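Side-chain contacts in N-terminal cyanobactin protease (Planktothrix agardhii NIES-596, PDB 4H6W), which probably acts, through this subtilisin-like protease domain, as a serine endopeptidase in maturation of the prenylagaramide cyanobactins: residues Gly158-Gly161 / Leu165-Pro168; Asp207-Lys212 / Thr217-Gly222. All coordinates share one frame; numbering follows the deposited sequence.

In the fold
Both contacts lie in the subtilase domain, one after the other along the chain, with centres about 20 Å apart. Contact 1 is small and partly buried. It joins the loop after strand 152-156 of the central parallel sheet to the short strand 165-167. Contact 2 is larger and lies at the surface, where it pairs the two strands of a beta hairpin. A histidine ring against a glycine makes contact 1, with no hydrogen bond across it. Backbone hydrogen bonds carry contact 2, with an arginine and a serine added at one end. The two meet where Asn159 packs on Gly222, two residues before the predicted catalytic Ser224.

Contact 1. Residues Gly158-Gly161 / Leu165-Pro168; sequences GNDG and LHVP
The ring of His166 packs against the backbone of Gly158. This is a CH-pi contact. Gly158 CA sits over one face of the ring, 4.0 Å from the centroid of the His166 ring and 14° off its normal. It is displaced toward the rim, on the side of NE2. His166 CG lies beside its own backbone N (chi1 -84°), which swings the imidazole across to the glycine. With no side chain on Gly158, its CA comes directly against the ring; the backbone angles of this residue also suit glycine.

The carboxylate of Asp160 comes to the ring from another direction. Its OD2 lies at the edge, near the ring plane, on the CE1 side. The carboxylate and ring planes are 46° apart. The spacing there is too short to be trusted, and no bond is assigned. The hydrogen bond of OD2 goes to Asn191 ND2.

The fold is that of a subtilase. Gly158 follows strand 152-156 of the parallel sheet and lies about 8 Å from the side chain of Ser224, a predicted charge-relay residue. Strand 165-167 pairs antiparallel with strand 128-130, whose Leu129 touches both Asp160 and His166.

Polar atoms of both segments also bond to residues outside them: Gly158 N and the side-chain atom Asn159 OD1 to Thr223 OG1, and His166 N to Tyr196 OH.

Contact 2. Residues Asp207-Lys212 / Thr217-Gly222; sequences DILGAK and TIRLSG
Ile208 and Leu220 form a hydrogen-bonded antiparallel pair, as do Gly210 and Ile218. These pairs are the tight part of a beta hairpin. Ile208 N donates to Leu220 O at 2.8 Å, and Ile218 N to Gly210 O at 2.9 Å. Between them, Leu209 and Arg219 make a non-hydrogen-bonded pair with their CA atoms 4.3 Å apart. Asp207 and Ile208 both face Leu220, which makes a G1 beta bulge.

Side-chain bonds add to the exposed end at Asp207. Arg219, extended from CG to NE, reaches across the neighbouring strand beside Asp207. Its NH1 reaches Asp207 O at 3.0 Å, with the oxygen in the guanidinium plane. Leu209 CB lies over one face of that group. The Asp207 carboxylate makes no salt bridge with Arg219. Ser221 OG accepts from Asp207 N at 2.8 Å, with an N-H...O angle of 157°. Leu209 CD1 meets Thr217 OG1 at 3.4 Å. The loose part is at Lys212, whose CB is 4.4 Å from Ile218 CG2 and whose chain then runs off from the hairpin.

The face with Ile208 and Leu220 turns to the helices. Ile208 packs on Ile71 of helix 63-73, Leu220 packs on His67 of that helix, and both touch Phe225 of helix 223-243.

Contact 1. Residues Gly158-Gly161 / Leu165-Pro168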
loop_
_atom_site.group_PDB
_atom_site.type_symbol
_atom_site.label_atom_id
_atom_site.label_comp_id
_atom_site.label_asym_id
_atom_site.label_seq_id
_atom_site.Cartn_x
_atom_site.Cartn_y
_atom_site.Cartn_z
ATOM N N GLY A 158 -3.385 10.840 1.121
ATOM C CA GLY A 158 -2.713 12.117 1.317
ATOM C C GLY A 158 -2.875 12.691 2.714
ATOM O O GLY A 158 -3.768 12.291 3.469
ATOM N N ASN A 159 -2.026 13.664 3.039
ATOM C CA ASN A 159 -1.869 14.142 4.413
ATOM C C ASN A 159 -2.146 15.631 4.561
ATOM O O ASN A 159 -1.522 16.311 5.371
ATOM C CB ASN A 159 -0.464 13.795 4.905
ATOM C CG ASN A 159 -0.001 12.449 4.390
ATOM O OD1 ASN A 159 -0.485 11.401 4.841
ATOM N ND2 ASN A 159 0.910 12.464 3.413
ATOM N N ASP A 160 -3.115 16.118 3.791
ATOM C CA ASP A 160 -3.453 17.538 3.747
ATOM C C ASP A 160 -4.487 17.890 4.810
ATOM O O ASP A 160 -4.792 19.056 5.018
ATOM C CB ASP A 160 -3.976 17.934 2.354
ATOM C CG ASP A 160 -3.040 17.515 1.224
ATOM O OD1 ASP A 160 -2.002 18.180 1.004
ATOM O OD2 ASP A 160 -3.356 16.511 0.552
ATOM N N GLY A 161 -5.025 16.878 5.480
ATOM C CA GLY A 161 -5.981 17.094 6.564
ATOM C C GLY A 161 -7.231 17.802 6.110
ATOM O O GLY A 161 -7.781 18.609 6.841
ATOM N N LEU A 165 -8.491 15.576 -2.723
ATOM C CA LEU A 165 -8.185 14.388 -3.516
ATOM C C LEU A 165 -6.779 14.367 -4.101
ATOM O O LEU A 165 -6.305 15.371 -4.634
ATOM C CB LEU A 165 -9.244 14.188 -4.609
ATOM C CG LEU A 165 -10.683 13.973 -4.110
ATOM C CD1 LEU A 165 -11.641 13.776 -5.280
ATOM C CD2 LEU A 165 -10.759 12.794 -3.138
ATOM N N HIS A 166 -6.111 13.217 -3.977
ATOM C CA HIS A 166 -4.837 12.967 -4.656
ATOM C C HIS A 166 -5.041 11.998 -5.794
ATOM O O HIS A 166 -5.945 11.150 -5.745
ATOM C CB HIS A 166 -3.822 12.327 -3.717
ATOM C CG HIS A 166 -3.068 13.297 -2.866
ATOM N ND1 HIS A 166 -3.656 14.403 -2.289
ATOM C CD2 HIS A 166 -1.781 13.293 -2.450
ATOM C CE1 HIS A 166 -2.755 15.052 -1.573
ATOM N NE2 HIS A 166 -1.613 14.392 -1.644
ATOM N N VAL A 167 -4.194 12.119 -6.815
ATOM C CA VAL A 167 -4.074 11.077 -7.819
ATOM C C VAL A 167 -2.779 10.353 -7.537
ATOM O O VAL A 167 -1.806 10.996 -7.134
ATOM C CB VAL A 167 -4.134 11.602 -9.272
ATOM C CG1 VAL A 167 -5.548 12.072 -9.587
ATOM C CG2 VAL A 167 -3.115 12.713 -9.513
ATOM N N PRO A 168 -2.753 9.018 -7.749
ATOM C CA PRO A 168 -3.825 8.217 -8.354
ATOM C C PRO A 168 -4.868 7.660 -7.379
ATOM O O PRO A 168 -5.785 6.948 -7.807
ATOM C CB PRO A 168 -3.060 7.059 -8.977
ATOM C CG PRO A 168 -1.923 6.841 -8.026
ATOM C CD PRO A 168 -1.553 8.199 -7.479
#

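Contact 2. Residues Asp207-Lys212 / Thr217-Gly222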
loop_
_atom_site.group_PDB
_atom_site.type_symbol
_atom_site.label_atom_id
_atom_site.label_comp_id
_atom_site.label_asym_id
_atom_site.label_seq_id
_atom_site.Cartn_x
_atom_site.Cartn_y
_atom_site.Cartn_z
ATOM N N ASP A 207 3.176 6.365 13.756
ATOM C CA ASP A 207 4.395 5.792 14.363
ATOM C C ASP A 207 4.732 4.382 13.884
ATOM O O ASP A 207 5.009 3.489 14.691
ATOM C CB ASP A 207 4.292 5.806 15.890
ATOM C CG ASP A 207 3.964 7.180 16.431
ATOM O OD1 ASP A 207 4.708 8.144 16.124
ATOM O OD2 ASP A 207 2.952 7.291 17.149
ATOM N N ILE A 208 4.697 4.190 12.573
ATOM C CA ILE A 208 5.041 2.910 11.982
ATOM C C ILE A 208 6.564 2.798 11.907
ATOM O O ILE A 208 7.245 3.704 11.402
ATOM C CB ILE A 208 4.402 2.729 10.577
ATOM C CG1 ILE A 208 2.902 3.137 10.572
ATOM C CG2 ILE A 208 4.614 1.316 10.060
ATOM C CD1 ILE A 208 2.014 2.485 11.622
ATOM N N LEU A 209 7.083 1.695 12.448
ATOM C CA LEU A 209 8.503 1.380 12.362
ATOM C C LEU A 209 8.892 1.007 10.933
ATOM O O LEU A 209 8.180 0.258 10.251
ATOM C CB LEU A 209 8.857 0.236 13.316
ATOM C CG LEU A 209 10.331 -0.117 13.614
ATOM C CD1 LEU A 209 11.034 0.969 14.430
ATOM C CD2 LEU A 209 10.434 -1.471 14.326
ATOM N N GLY A 210 10.025 1.530 10.482
ATOM C CA GLY A 210 10.603 1.102 9.209
ATOM C C GLY A 210 12.054 1.495 9.128
ATOM O O GLY A 210 12.567 2.202 9.996
ATOM N N ALA A 211 12.711 1.050 8.067
ATOM C CA ALA A 211 14.146 1.225 7.926
ATOM C C ALA A 211 14.515 2.655 7.535
ATOM O O ALA A 211 13.731 3.356 6.882
ATOM C CB ALA A 211 14.718 0.214 6.942
ATOM N N LYS A 212 15.707 3.063 7.966
ATOM C CA LYS A 212 16.298 4.362 7.701
ATOM C C LYS A 212 17.579 4.069 6.904
ATOM O O LYS A 212 18.298 3.125 7.245
ATOM C CB LYS A 212 16.616 4.995 9.052
ATOM C CG LYS A 212 17.354 6.317 9.060
ATOM C CD LYS A 212 17.494 6.767 10.512
ATOM C CE LYS A 212 18.041 8.184 10.645
ATOM N NZ LYS A 212 19.535 8.246 10.651
ATOM N N THR A 217 16.449 2.301 12.462
ATOM C CA THR A 217 15.013 2.289 12.181
ATOM C C THR A 217 14.404 3.542 12.769
ATOM O O THR A 217 14.933 4.125 13.711
ATOM C CB THR A 217 14.284 1.090 12.784
ATOM O OG1 THR A 217 14.394 1.149 14.207
ATOM C CG2 THR A 217 14.849 -0.214 12.271
ATOM N N ILE A 218 13.284 3.960 12.204
ATOM C CA ILE A 218 12.624 5.164 12.663
ATOM C C ILE A 218 11.123 4.907 12.620
ATOM O O ILE A 218 10.643 4.114 11.794
ATOM C CB ILE A 218 13.096 6.392 11.835
ATOM C CG1 ILE A 218 12.741 7.707 12.531
ATOM C CG2 ILE A 218 12.611 6.339 10.388
ATOM C CD1 ILE A 218 13.593 8.889 12.095
ATOM N N ARG A 219 10.400 5.509 13.556
ATOM C CA ARG A 219 8.942 5.474 13.539
ATOM C C ARG A 219 8.478 6.746 12.847
ATOM O O ARG A 219 8.925 7.833 13.207
ATOM C CB ARG A 219 8.364 5.391 14.958
ATOM C CG ARG A 219 8.776 4.139 15.718
ATOM C CD ARG A 219 7.790 3.723 16.807
ATOM N NE ARG A 219 8.129 2.370 17.267
ATOM C CZ ARG A 219 7.467 1.255 16.953
ATOM N NH1 ARG A 219 6.376 1.292 16.193
ATOM N NH2 ARG A 219 7.898 0.086 17.412
ATOM N N LEU A 220 7.608 6.602 11.846
ATOM C CA LEU A 220 7.055 7.743 11.094
ATOM C C LEU A 220 5.528 7.665 10.991
ATOM O O LEU A 220 4.947 6.577 11.066
ATOM C CB LEU A 220 7.656 7.818 9.682
ATOM C CG LEU A 220 9.166 8.004 9.515
ATOM C CD1 LEU A 220 9.581 7.794 8.068
ATOM C CD2 LEU A 220 9.626 9.372 10.014
ATOM N N SER A 221 4.888 8.817 10.796
ATOM C CA SER A 221 3.438 8.885 10.656
ATOM C C SER A 221 3.022 9.455 9.304
ATOM O O SER A 221 3.675 10.351 8.780
ATOM C CB SER A 221 2.834 9.719 11.785
ATOM O OG SER A 221 2.898 9.034 13.026
ATOM N N GLY A 222 1.939 8.919 8.746
ATOM C CA GLY A 222 1.352 9.421 7.502
ATOM C C GLY A 222 0.653 8.323 6.722
ATOM O O GLY A 222 0.783 7.135 7.062
#